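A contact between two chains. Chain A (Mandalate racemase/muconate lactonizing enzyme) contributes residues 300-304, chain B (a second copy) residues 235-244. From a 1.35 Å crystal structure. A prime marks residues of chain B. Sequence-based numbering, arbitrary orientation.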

# COMPACT_ATOMS: atom_id res chain seq x y z
N GLU A 300 8.42 18.34 12.35
CA GLU A 300 7.31 18.55 13.30
C GLU A 300 6.08 17.74 12.92
O GLU A 300 5.44 17.12 13.78
N VAL A 301 5.72 17.74 11.64
CA VAL A 301 4.46 17.10 11.26
C VAL A 301 4.56 15.59 11.29
O VAL A 301 3.54 14.91 11.32
N HIS A 302 5.78 15.06 11.28
CA HIS A 302 6.03 13.62 11.44
C HIS A 302 6.34 13.24 12.89
O HIS A 302 6.64 12.07 13.18
N TYR A 303 6.26 14.21 13.80
CA TYR A 303 6.67 14.03 15.20
C TYR A 303 8.13 13.53 15.31
O TYR A 303 8.48 12.76 16.21
N ALA A 304 8.96 13.99 14.37
CA ALA A 304 10.40 13.75 14.41
C ALA A 304 11.08 14.92 15.10
O ALA A 304 10.49 16.00 15.27
N PRO B 235 0.65 7.57 24.01
CA PRO B 235 2.12 7.58 24.00
C PRO B 235 2.70 8.83 23.35
O PRO B 235 3.83 9.20 23.67
N VAL B 236 1.94 9.48 22.47
CA VAL B 236 2.39 10.68 21.77
C VAL B 236 1.23 11.68 21.79
O VAL B 236 0.09 11.31 22.09
N PRO B 237 1.51 12.95 21.46
CA PRO B 237 0.41 13.92 21.44
C PRO B 237 -0.66 13.56 20.41
O PRO B 237 -0.35 12.94 19.38
N PRO B 238 -1.90 13.96 20.67
CA PRO B 238 -3.01 13.66 19.76
C PRO B 238 -2.89 14.45 18.46
O PRO B 238 -2.12 15.42 18.39
N GLY B 239 -3.63 14.03 17.44
CA GLY B 239 -3.67 14.79 16.20
C GLY B 239 -2.79 14.29 15.07
O GLY B 239 -2.71 14.92 14.02
N GLN B 240 -2.11 13.16 15.29
CA GLN B 240 -1.23 12.61 14.27
C GLN B 240 -1.33 11.09 14.36
O GLN B 240 -0.67 10.45 15.19
N GLU B 241 -2.17 10.51 13.51
CA GLU B 241 -2.54 9.11 13.64
C GLU B 241 -1.43 8.17 13.18
O GLU B 241 -1.29 7.07 13.71
N GLU B 242 -0.63 8.60 12.22
CA GLU B 242 0.46 7.77 11.75
C GLU B 242 1.54 7.62 12.83
O GLU B 242 2.13 6.55 13.00
N ALA B 243 1.76 8.69 13.60
CA ALA B 243 2.77 8.67 14.65
C ALA B 243 2.39 7.73 15.77
O ALA B 243 3.21 6.95 16.24
N ILE B 244 1.14 7.78 16.21
CA ILE B 244 0.72 6.87 17.27
C ILE B 244 0.68 5.42 16.76
O ILE B 244 1.05 4.49 17.48

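One glutamine side chain, that of Gln240′, serves both ends of its amide at once: it caps the helix of its own chain and ties itself to the end of a helix in the other copy. Gln240′ occupies the N-cap position, and its OE1 accepts from Ala243′ N at 2.9 Å with an N-H...acceptor angle of 154°, satisfying an amide of the first turn that has no backbone carbonyl to bond. The other end of the amide crosses the interface, where Gln240′ NE2 donates to Val301 O at 2.8 Å; the angle of 176° makes this bond almost perfectly linear. The side chain reaches both partners with chi1 at -140°, between wells, followed by chi2 in m and chi3 at 19°.

The acceptor carbonyl belongs to the last part of a helix in chain A. Tyr303 leaves helical geometry there with positive phi (56/34) in a Schellman motif, and its N still bonds back to Glu300 O at 3.0 Å. The CA-to-CB bond of Tyr303 points toward chain B, and with chi1 in m (-72°) and chi2 at 6° the ring extends into the partner stretch. Of the 287 Å² buried between the stretches, counting both sides, Tyr303 accounts for 128 Å², the largest share of any residue.

The ring's surroundings can be assigned by position. Over one face of the Tyr303 ring lies Gln240′ CB, 3.8 Å from the Tyr303 ring centroid and 27° off its normal, a CH-pi contact; the same residue thus supplies both a polar bond and an apolar surface. The CA-to-CB bond of Ala243′ points toward chain A, and the residue approaches obliquely, its CB 3.5 Å from Tyr303 CD2. Near the ring plane, at the edge, Val236′ (chi1 m) places CG2 4.0 Å from Tyr303 CE2. Pro237′, with a C-gamma exo pucker, adds an apolar contact from its CD to Tyr303 CE2 at 3.8 Å.

The phenol end meets backbone rather than side-chain acceptors. Tyr303 OH donates to Pro237′ O at 2.9 Å. Pro238′ O lies equally near Tyr303 OH, at 2.9 Å, but the angle is poor and the pair is not a hydrogen bond. The CA-to-CB bond of Pro238′ points away. At Gly239′, phi/psi of 99/4 would jam a CB against the preceding carbonyl oxygen, so the backbone alone calls for glycine.

The CA-to-CB bond of Val301 points sideways and that of His302 away, both residues with chi1 in m; Val301 contributes its carbonyl to the contact, while His302 CA lies 3.9 Å from Gln240′ NE2.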

# COMPACT_ATOMS: atom_id res chain seq x y z
CB GLU A 300 6.91 20.01 13.38
CG GLU A 300 7.88 20.92 14.10
CD GLU A 300 7.22 22.25 14.41
OE1 GLU A 300 7.45 23.22 13.67
OE2 GLU A 300 6.46 22.31 15.40
CB VAL A 301 3.87 17.62 9.92
CG1 VAL A 301 3.54 19.10 10.03
CG2 VAL A 301 4.79 17.33 8.74
CB HIS A 302 7.17 13.16 10.54
CG HIS A 302 6.83 13.17 9.09
ND1 HIS A 302 6.32 12.08 8.44
CD2 HIS A 302 6.92 14.17 8.17
CE1 HIS A 302 6.12 12.39 7.16
NE2 HIS A 302 6.47 13.64 6.98
CB TYR A 303 5.73 13.10 15.98
CG TYR A 303 4.36 13.63 16.34
CD1 TYR A 303 3.89 14.85 15.88
CD2 TYR A 303 3.55 12.90 17.19
CE1 TYR A 303 2.61 15.31 16.24
CE2 TYR A 303 2.29 13.33 17.55
CZ TYR A 303 1.83 14.54 17.08
OH TYR A 303 0.57 14.96 17.44
CB ALA A 304 10.95 13.53 13.00
CB PRO B 235 2.49 6.33 23.20
CG PRO B 235 1.23 5.96 22.45
CD PRO B 235 0.10 6.39 23.33
CB VAL B 236 2.80 10.36 20.31
CG1 VAL B 236 3.92 9.33 20.28
CG2 VAL B 236 1.60 9.90 19.50
CB PRO B 237 1.10 15.22 21.04
CG PRO B 237 2.51 15.06 21.53
CD PRO B 237 2.82 13.60 21.27
CB PRO B 238 -4.24 14.14 20.54
CG PRO B 238 -3.71 15.23 21.44
CD PRO B 238 -2.33 14.77 21.82
CB GLN B 240 0.21 13.12 14.48
CG GLN B 240 0.97 13.47 13.20
CD GLN B 240 1.33 12.25 12.38
OE1 GLN B 240 0.75 11.18 12.54
NE2 GLN B 240 2.29 12.41 11.48
CB GLU B 241 -3.85 8.82 12.89
CG GLU B 241 -5.05 9.63 13.39
CD GLU B 241 -5.03 11.08 12.94
OE1 GLU B 241 -4.43 11.38 11.88
OE2 GLU B 241 -5.63 11.93 13.64
CB GLU B 242 1.04 8.34 10.46
CG GLU B 242 0.09 8.17 9.25
CD GLU B 242 -1.24 8.93 9.38
OE1 GLU B 242 -1.25 10.05 9.95
OE2 GLU B 242 -2.29 8.42 8.91
CB ALA B 243 3.00 10.07 15.17
CB ILE B 244 -0.59 7.33 17.94
CG1 ILE B 244 -0.84 6.55 19.24
CG2 ILE B 244 -1.79 7.23 17.00
CD1 ILE B 244 -1.94 7.14 20.07